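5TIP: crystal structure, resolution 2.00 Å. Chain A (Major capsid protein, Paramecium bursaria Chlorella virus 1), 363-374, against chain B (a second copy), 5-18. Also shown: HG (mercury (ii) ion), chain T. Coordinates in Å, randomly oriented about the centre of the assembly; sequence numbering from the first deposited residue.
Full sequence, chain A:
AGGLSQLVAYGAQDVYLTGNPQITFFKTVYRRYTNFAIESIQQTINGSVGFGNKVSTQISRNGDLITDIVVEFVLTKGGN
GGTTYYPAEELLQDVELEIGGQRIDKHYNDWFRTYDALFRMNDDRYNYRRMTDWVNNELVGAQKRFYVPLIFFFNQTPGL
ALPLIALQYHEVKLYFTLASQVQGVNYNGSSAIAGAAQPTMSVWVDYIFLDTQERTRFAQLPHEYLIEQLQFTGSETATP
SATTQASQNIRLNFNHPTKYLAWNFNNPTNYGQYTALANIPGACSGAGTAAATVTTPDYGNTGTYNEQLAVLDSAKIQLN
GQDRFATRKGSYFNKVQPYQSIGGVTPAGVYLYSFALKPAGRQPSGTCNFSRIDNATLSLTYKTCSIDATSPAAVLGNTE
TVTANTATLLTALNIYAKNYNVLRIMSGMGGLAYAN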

ATOM      1  N   GLN A 363       1.177  -9.419  16.779  1.00 22.59           N
ATOM      2  CA  GLN A 363       2.097  -9.381  17.904  1.00 24.41           C
ATOM      3  C   GLN A 363       1.693  -8.263  18.852  1.00 27.43           C
ATOM      4  O   GLN A 363       1.567  -7.115  18.443  1.00 33.84           O
ATOM      5  CB  GLN A 363       3.528  -9.158  17.418  1.00 24.97           C
ATOM      6  CG  GLN A 363       4.441  -8.533  18.458  1.00 26.00           C
ATOM      7  CD  GLN A 363       4.950  -9.540  19.468  1.00 27.26           C
ATOM      8  OE1 GLN A 363       5.358 -10.640  19.111  1.00 28.33           O
ATOM      9  NE2 GLN A 363       4.927  -9.167  20.736  1.00 26.16           N
ATOM     10  N   PRO A 364       1.468  -8.596  20.125  1.00 22.48           N
ATOM     11  CA  PRO A 364       1.087  -7.543  21.071  1.00 20.78           C
ATOM     12  C   PRO A 364       2.173  -6.484  21.163  1.00 21.56           C
ATOM     13  O   PRO A 364       3.366  -6.790  21.198  1.00 24.95           O
ATOM     14  CB  PRO A 364       0.909  -8.296  22.394  1.00 21.90           C
ATOM     15  CG  PRO A 364       1.608  -9.603  22.203  1.00 23.31           C
ATOM     16  CD  PRO A 364       1.489  -9.927  20.751  1.00 22.48           C
ATOM     17  N   SER A 365       1.745  -5.224  21.207  1.00 21.57           N
ATOM     18  CA  SER A 365       2.656  -4.087  21.212  1.00 20.55           C
ATOM     19  C   SER A 365       2.110  -2.976  22.091  1.00 23.95           C
ATOM     20  O   SER A 365       2.172  -1.793  21.741  1.00 25.55           O
ATOM     21  CB  SER A 365       2.894  -3.569  19.796  1.00 23.66           C
ATOM     22  OG  SER A 365       1.670  -3.190  19.188  1.00 24.65           O
ATOM     23  N   GLY A 366       1.563  -3.343  23.244  1.00 26.76           N
ATOM     24  CA  GLY A 366       1.002  -2.372  24.158  1.00 25.38           C
ATOM     25  C   GLY A 366      -0.476  -2.609  24.367  1.00 25.67           C
ATOM     26  O   GLY A 366      -1.251  -2.627  23.407  1.00 28.23           O
ATOM     27  N   THR A 367      -0.884  -2.801  25.617  1.00 25.11           N
ATOM     28  CA  THR A 367      -2.278  -3.049  25.943  1.00 27.72           C
ATOM     29  C   THR A 367      -2.640  -2.281  27.202  1.00 29.97           C
ATOM     30  O   THR A 367      -1.776  -1.766  27.917  1.00 32.35           O
ATOM     31  CB  THR A 367      -2.568  -4.545  26.151  1.00 28.11           C
ATOM     32  OG1 THR A 367      -1.761  -5.048  27.223  1.00 30.93           O
ATOM     33  CG2 THR A 367      -2.292  -5.345  24.885  1.00 28.31           C
ATOM     34  N   CYS A 368      -3.941  -2.195  27.460  1.00 27.48           N
ATOM     35  CA  CYS A 368      -4.455  -1.698  28.724  1.00 25.49           C
ATOM     36  C   CYS A 368      -5.402  -2.733  29.303  1.00 28.06           C
ATOM     37  O   CYS A 368      -6.338  -3.169  28.626  1.00 32.10           O
ATOM     38  CB  CYS A 368      -5.179  -0.366  28.553  1.00 26.05           C
ATOM     39  SG  CYS A 368      -6.000   0.152  30.057  1.00 32.51           S
ATOM     40  N   ASN A 369      -5.161  -3.125  30.551  1.00 28.66           N
ATOM     41  CA  ASN A 369      -5.955  -4.163  31.204  1.00 25.95           C
ATOM     42  C   ASN A 369      -7.194  -3.510  31.800  1.00 26.39           C
ATOM     43  O   ASN A 369      -7.143  -2.917  32.879  1.00 27.01           O
ATOM     44  CB  ASN A 369      -5.129  -4.881  32.264  1.00 27.81           C
ATOM     45  CG  ASN A 369      -5.727  -6.214  32.659  1.00 30.65           C
ATOM     46  OD1 ASN A 369      -6.922  -6.449  32.481  1.00 32.53           O
ATOM     47  ND2 ASN A 369      -4.895  -7.101  33.191  1.00 30.62           N
ATOM     48  N   PHE A 370      -8.320  -3.625  31.092  1.00 26.43           N
ATOM     49  CA  PHE A 370      -9.583  -3.092  31.587  1.00 24.11           C
ATOM     50  C   PHE A 370     -10.179  -3.925  32.712  1.00 26.31           C
ATOM     51  O   PHE A 370     -11.133  -3.469  33.353  1.00 26.62           O
ATOM     52  CB  PHE A 370     -10.589  -2.978  30.443  1.00 22.79           C
ATOM     53  CG  PHE A 370     -10.443  -1.728  29.631  1.00 23.57           C
ATOM     54  CD1 PHE A 370      -9.467  -1.630  28.657  1.00 27.05           C
ATOM     55  CD2 PHE A 370     -11.285  -0.649  29.840  1.00 27.14           C
ATOM     56  CE1 PHE A 370      -9.332  -0.479  27.906  1.00 30.84           C
ATOM     57  CE2 PHE A 370     -11.155   0.506  29.092  1.00 28.65           C
ATOM     58  CZ  PHE A 370     -10.176   0.589  28.124  1.00 30.75           C
ATOM     59  N   SER A 371      -9.653  -5.126  32.965  1.00 27.61           N
ATOM     60  CA  SER A 371     -10.124  -5.915  34.098  1.00 30.09           C
ATOM     61  C   SER A 371      -9.640  -5.362  35.431  1.00 36.09           C
ATOM     62  O   SER A 371     -10.178  -5.745  36.476  1.00 39.79           O
ATOM     63  CB  SER A 371      -9.669  -7.368  33.958  1.00 30.27           C
ATOM     64  OG  SER A 371     -10.192  -7.966  32.784  1.00 32.75           O
ATOM     65  N   ARG A 372      -8.637  -4.487  35.424  1.00 36.42           N
ATOM     66  CA  ARG A 372      -8.119  -3.885  36.646  1.00 36.01           C
ATOM     67  C   ARG A 372      -8.538  -2.430  36.814  1.00 37.36           C
ATOM     68  O   ARG A 372      -8.000  -1.738  37.684  1.00 41.77           O
ATOM     69  CB  ARG A 372      -6.597  -4.010  36.703  1.00 35.96           C
ATOM     70  CG  ARG A 372      -6.120  -5.440  36.593  1.00 34.03           C
ATOM     71  CD  ARG A 372      -6.766  -6.272  37.686  1.00 32.57           C
ATOM     72  NE  ARG A 372      -6.439  -5.791  39.023  1.00 32.72           N
ATOM     73  CZ  ARG A 372      -7.154  -6.081  40.105  1.00 34.46           C
ATOM     74  NH1 ARG A 372      -8.236  -6.842  40.000  1.00 33.32           N
ATOM     75  NH2 ARG A 372      -6.796  -5.604  41.289  1.00 36.68           N
ATOM     76  N   ILE A 373      -9.478  -1.952  36.007  1.00 35.44           N
ATOM     77  CA  ILE A 373      -9.946  -0.573  36.067  1.00 37.23           C
ATOM     78  C   ILE A 373     -11.402  -0.598  36.501  1.00 43.57           C
ATOM     79  O   ILE A 373     -12.252  -1.186  35.820  1.00 46.63           O
ATOM     80  CB  ILE A 373      -9.784   0.145  34.719  1.00 34.31           C
ATOM     81  CG1 ILE A 373      -8.337   0.043  34.235  1.00 35.04           C
ATOM     82  CG2 ILE A 373     -10.221   1.595  34.837  1.00 34.50           C
ATOM     83  CD1 ILE A 373      -8.126   0.589  32.848  1.00 36.80           C
ATOM     84  N   ASP A 374     -11.690   0.040  37.638  1.00 46.06           N
ATOM     85  CA  ASP A 374     -13.056   0.053  38.147  1.00 48.91           C
ATOM     86  C   ASP A 374     -13.948   0.966  37.315  1.00 43.96           C
ATOM     87  O   ASP A 374     -15.087   0.605  36.997  1.00 43.91           O
ATOM     88  CB  ASP A 374     -13.064   0.486  39.613  1.00 57.33           C
ATOM     89  CG  ASP A 374     -12.527  -0.585  40.540  1.00 64.81           C
ATOM     90  OD1 ASP A 374     -12.589  -1.777  40.171  1.00 66.96           O
ATOM     91  OD2 ASP A 374     -12.044  -0.238  41.638  1.00 68.08           O
TER
ATOM     92  N   SER B   5      -1.012   6.017  35.606  1.00 46.98           N
ATOM     93  CA  SER B   5      -2.065   5.221  36.230  1.00 50.34           C
ATOM     94  C   SER B   5      -2.399   3.966  35.433  1.00 48.77           C
ATOM     95  O   SER B   5      -2.924   3.006  36.004  1.00 48.46           O
ATOM     96  CB  SER B   5      -3.327   6.058  36.416  1.00 53.07           C
ATOM     97  OG  SER B   5      -4.289   5.323  37.151  1.00 55.82           O
ATOM     98  N   GLN B   6      -2.103   3.946  34.129  1.00 48.46           N
ATOM     99  CA  GLN B   6      -2.344   2.750  33.330  1.00 47.82           C
ATOM    100  C   GLN B   6      -1.308   1.671  33.617  1.00 49.62           C
ATOM    101  O   GLN B   6      -1.620   0.477  33.527  1.00 50.17           O
ATOM    102  CB  GLN B   6      -2.368   3.105  31.843  1.00 45.20           C
ATOM    103  CG  GLN B   6      -2.598   1.916  30.920  1.00 42.57           C
ATOM    104  CD  GLN B   6      -2.681   2.310  29.458  1.00 43.80           C
ATOM    105  OE1 GLN B   6      -3.394   3.246  29.091  1.00 43.62           O
ATOM    106  NE2 GLN B   6      -1.944   1.598  28.615  1.00 43.55           N
ATOM    107  N   LEU B   7      -0.081   2.069  33.959  1.00 50.20           N
ATOM    108  CA  LEU B   7       0.941   1.092  34.317  1.00 50.90           C
ATOM    109  C   LEU B   7       0.539   0.310  35.561  1.00 50.67           C
ATOM    110  O   LEU B   7       0.773  -0.901  35.646  1.00 50.77           O
ATOM    111  CB  LEU B   7       2.284   1.790  34.536  1.00 51.63           C
ATOM    112  CG  LEU B   7       3.044   2.201  33.277  1.00 49.67           C
ATOM    113  CD1 LEU B   7       4.357   2.877  33.644  1.00 50.61           C
ATOM    114  CD2 LEU B   7       3.280   0.991  32.390  1.00 48.12           C
ATOM    115  N   VAL B   8      -0.072   0.985  36.540  1.00 50.38           N
ATOM    116  CA  VAL B   8      -0.488   0.303  37.759  1.00 53.00           C
ATOM    117  C   VAL B   8      -1.660  -0.633  37.503  1.00 53.28           C
ATOM    118  O   VAL B   8      -1.841  -1.607  38.242  1.00 53.94           O
ATOM    119  CB  VAL B   8      -0.830   1.329  38.855  1.00 56.02           C
ATOM    120  CG1 VAL B   8      -0.918   0.650  40.216  1.00 56.57           C
ATOM    121  CG2 VAL B   8       0.205   2.441  38.877  1.00 58.38           C
ATOM    122  N   ALA B   9      -2.458  -0.378  36.464  1.00 52.49           N
ATOM    123  CA  ALA B   9      -3.541  -1.283  36.081  1.00 51.47           C
ATOM    124  C   ALA B   9      -2.908  -2.539  35.491  1.00 53.07           C
ATOM    125  O   ALA B   9      -2.879  -2.758  34.277  1.00 53.00           O
ATOM    126  CB  ALA B   9      -4.490  -0.612  35.095  1.00 49.03           C
ATOM    127  N   TYR B  10      -2.390  -3.380  36.381  1.00 54.39           N
ATOM    128  CA  TYR B  10      -1.647  -4.577  36.015  1.00 53.73           C
ATOM    129  C   TYR B  10      -2.327  -5.787  36.639  1.00 52.87           C
ATOM    130  O   TYR B  10      -2.651  -5.771  37.832  1.00 52.46           O
ATOM    131  CB  TYR B  10      -0.191  -4.472  36.479  1.00 55.15           C
ATOM    132  CG  TYR B  10       0.781  -5.309  35.680  1.00 59.70           C
ATOM    133  CD1 TYR B  10       1.253  -4.874  34.447  1.00 61.71           C
ATOM    134  CD2 TYR B  10       1.235  -6.530  36.160  1.00 63.37           C
ATOM    135  CE1 TYR B  10       2.145  -5.633  33.715  1.00 63.02           C
ATOM    136  CE2 TYR B  10       2.128  -7.297  35.434  1.00 64.77           C
ATOM    137  CZ  TYR B  10       2.579  -6.844  34.212  1.00 64.68           C
ATOM    138  OH  TYR B  10       3.467  -7.603  33.485  1.00 66.07           O
ATOM    139  N   GLY B  11      -2.541  -6.828  35.839  1.00 51.49           N
ATOM    140  CA  GLY B  11      -3.242  -8.001  36.324  1.00 50.30           C
ATOM    141  C   GLY B  11      -2.581  -9.319  35.984  1.00 46.91           C
ATOM    142  O   GLY B  11      -1.470  -9.349  35.447  1.00 45.02           O
ATOM    143  N   ALA B  12      -3.259 -10.424  36.304  1.00 46.36           N
ATOM    144  CA  ALA B  12      -2.707 -11.748  36.043  1.00 43.31           C
ATOM    145  C   ALA B  12      -2.685 -12.081  34.559  1.00 40.43           C
ATOM    146  O   ALA B  12      -1.918 -12.958  34.144  1.00 40.23           O
ATOM    147  CB  ALA B  12      -3.499 -12.811  36.805  1.00 44.92           C
ATOM    148  N   GLN B  13      -3.510 -11.411  33.754  1.00 38.70           N
ATOM    149  CA  GLN B  13      -3.526 -11.657  32.319  1.00 35.91           C
ATOM    150  C   GLN B  13      -2.324 -11.046  31.614  1.00 34.71           C
ATOM    151  O   GLN B  13      -2.015 -11.446  30.487  1.00 38.25           O
ATOM    152  CB  GLN B  13      -4.819 -11.117  31.705  1.00 35.82           C
ATOM    153  CG  GLN B  13      -6.053 -11.382  32.549  1.00 36.56           C
ATOM    154  CD  GLN B  13      -7.341 -11.035  31.831  1.00 38.76           C
ATOM    155  OE1 GLN B  13      -7.406 -11.068  30.604  1.00 40.33           O
ATOM    156  NE2 GLN B  13      -8.372 -10.695  32.594  1.00 43.92           N
ATOM    157  N   ASP B  14      -1.644 -10.093  32.251  1.00 35.51           N
ATOM    158  CA  ASP B  14      -0.452  -9.470  31.686  1.00 35.99           C
ATOM    159  C   ASP B  14       0.758 -10.392  31.691  1.00 37.51           C
ATOM    160  O   ASP B  14       1.810 -10.006  31.169  1.00 38.62           O
ATOM    161  CB  ASP B  14      -0.124  -8.188  32.448  1.00 33.77           C
ATOM    162  CG  ASP B  14      -1.214  -7.150  32.326  1.00 37.47           C
ATOM    163  OD1 ASP B  14      -1.739  -6.973  31.207  1.00 40.28           O
ATOM    164  OD2 ASP B  14      -1.551  -6.516  33.347  1.00 40.58           O
ATOM    165  N   VAL B  15       0.640 -11.588  32.270  1.00 38.57           N
ATOM    166  CA  VAL B  15       1.765 -12.514  32.310  1.00 39.25           C
ATOM    167  C   VAL B  15       2.125 -12.979  30.903  1.00 37.42           C
ATOM    168  O   VAL B  15       3.307 -13.057  30.545  1.00 36.98           O
ATOM    169  CB  VAL B  15       1.438 -13.698  33.237  1.00 44.81           C
ATOM    170  CG1 VAL B  15       2.357 -14.863  32.952  1.00 46.31           C
ATOM    171  CG2 VAL B  15       1.557 -13.276  34.692  1.00 50.62           C
ATOM    172  N   TYR B  16       1.119 -13.287  30.084  1.00 33.44           N
ATOM    173  CA  TYR B  16       1.365 -13.714  28.711  1.00 34.33           C
ATOM    174  C   TYR B  16       1.915 -12.602  27.828  1.00 32.09           C
ATOM    175  O   TYR B  16       2.404 -12.894  26.733  1.00 28.98           O
ATOM    176  CB  TYR B  16       0.074 -14.252  28.089  1.00 37.94           C
ATOM    177  CG  TYR B  16      -0.358 -15.598  28.614  1.00 39.16           C
ATOM    178  CD1 TYR B  16      -1.167 -15.699  29.738  1.00 42.29           C
ATOM    179  CD2 TYR B  16       0.037 -16.771  27.984  1.00 38.78           C
ATOM    180  CE1 TYR B  16      -1.567 -16.930  30.221  1.00 45.68           C
ATOM    181  CE2 TYR B  16      -0.356 -18.006  28.460  1.00 42.05           C
ATOM    182  CZ  TYR B  16      -1.159 -18.082  29.578  1.00 47.13           C
ATOM    183  OH  TYR B  16      -1.553 -19.313  30.056  1.00 49.85           O
ATOM    184  N   LEU B  17       1.856 -11.348  28.271  1.00 32.36           N
ATOM    185  CA  LEU B  17       2.251 -10.214  27.445  1.00 31.84           C
ATOM    186  C   LEU B  17       3.557  -9.566  27.878  1.00 33.98           C
ATOM    187  O   LEU B  17       4.424  -9.312  27.037  1.00 37.64           O
ATOM    188  CB  LEU B  17       1.133  -9.162  27.438  1.00 30.97           C
ATOM    189  CG  LEU B  17      -0.220  -9.624  26.897  1.00 26.77           C
ATOM    190  CD1 LEU B  17      -1.231  -8.494  26.963  1.00 24.87           C
ATOM    191  CD2 LEU B  17      -0.079 -10.136  25.476  1.00 25.10           C
ATOM    192  N   THR B  18       3.729  -9.282  29.171  1.00 34.04           N
ATOM    193  CA  THR B  18       4.886  -8.523  29.629  1.00 33.40           C
ATOM    194  C   THR B  18       5.664  -9.197  30.757  1.00 36.64           C
ATOM    195  O   THR B  18       6.593  -8.582  31.295  1.00 39.01           O
ATOM    196  CB  THR B  18       4.459  -7.122  30.081  1.00 34.76           C
ATOM    197  OG1 THR B  18       3.386  -7.227  31.025  1.00 35.15           O
ATOM    198  CG2 THR B  18       3.998  -6.297  28.894  1.00 33.10           C
TER
HETATM  199 HG    HG T 501      -7.224   2.359  29.836  0.51 42.85          HG
HETATM  200  O   HOH W   1      -2.636  -4.690  29.795  1.00 30.14           O
HETATM  201  O   HOH W   2      -5.914  -9.497  35.287  1.00 36.60           O

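The two stretches bury 561 Å², both sides summed, and the contact is centred on Asn369(A), whose CA-to-CB bond points toward the chain B stretch. A direct hydrogen bond runs from Asn369(A) ND2 to Asp14(B) OD2; at 3.4 Å it is weak, although its N-H...O angle of 172° is nearly straight. The same carboxylate oxygen accepts a shorter bond within its own chain, from Gly11(B) N to Asp14(B) OD2 at 2.7 Å, so this oxygen is shared between the Gly11(B) backbone and Asn369(A). On the chain A side, Ser371(A) N donates to Asn369(A) OD1 at 3.1 Å. The two ends of the Asn369(A) amide are thereby divided, the oxygen engaged by its own backbone and the nitrogen directed at the neighbouring subunit.

Two waters extend this polar centre. Water 1 lies 2.7 Å from Thr367(A) OG1 and donates to Asp14(B) OD1 at 2.8 Å, bridging a pair of side-chain oxygens that are themselves 4.4 Å apart. With OD2 facing Asn369(A), both carboxylate oxygens of Asp14(B) are linked to chain A, one directly and one through solvent. Water 2 accepts weak hydrogen bonds from Asn369(A) ND2 at 3.3 Å and from Gln13(B) N at 3.4 Å, giving a second link between the chains.

Other polar groups approach at the flanks. Thr367(A) O is 3.4 Å from Gln6(B) NE2, and the extended Gln6(B) side chain, with chi1 and chi2 both t, also packs its CD 3.8 Å from Cys368(A) CB. The SG of Cys368(A) binds the mercury ion at 2.5 Å. Ser371(A) OG comes within 3.3 Å of Gln13(B) NE2.

Apolar packing occurs near both ends of the contact. Pro364(A) CG meets Leu17(B) CD2 at 3.7 Å. Towards the other end, Ile373(A) CG1 lies 4.0 Å from Ala9(B) CB. Apart from these apolar pairs, Leu17(B) CD1 lies in van der Waals contact with the hydroxyl oxygen of Thr367(A), 3.5 Å from OG1, so the two methyls of the leucine touch different residues.

Backbone and aliphatic contacts complete the fit. Arg372(A) CB approaches Ala9(B) CA at 4.1 Å, and Arg372(A) CG lies 3.7 Å from Tyr10(B) O and 3.9 Å from Gly11(B) CA. Gly11(B) leaves room for this close approach: an ideal CB there would fall 2.7 Å from Asn369(A) ND2, a clash, and a tight 3.1 Å from Arg372(A) CG.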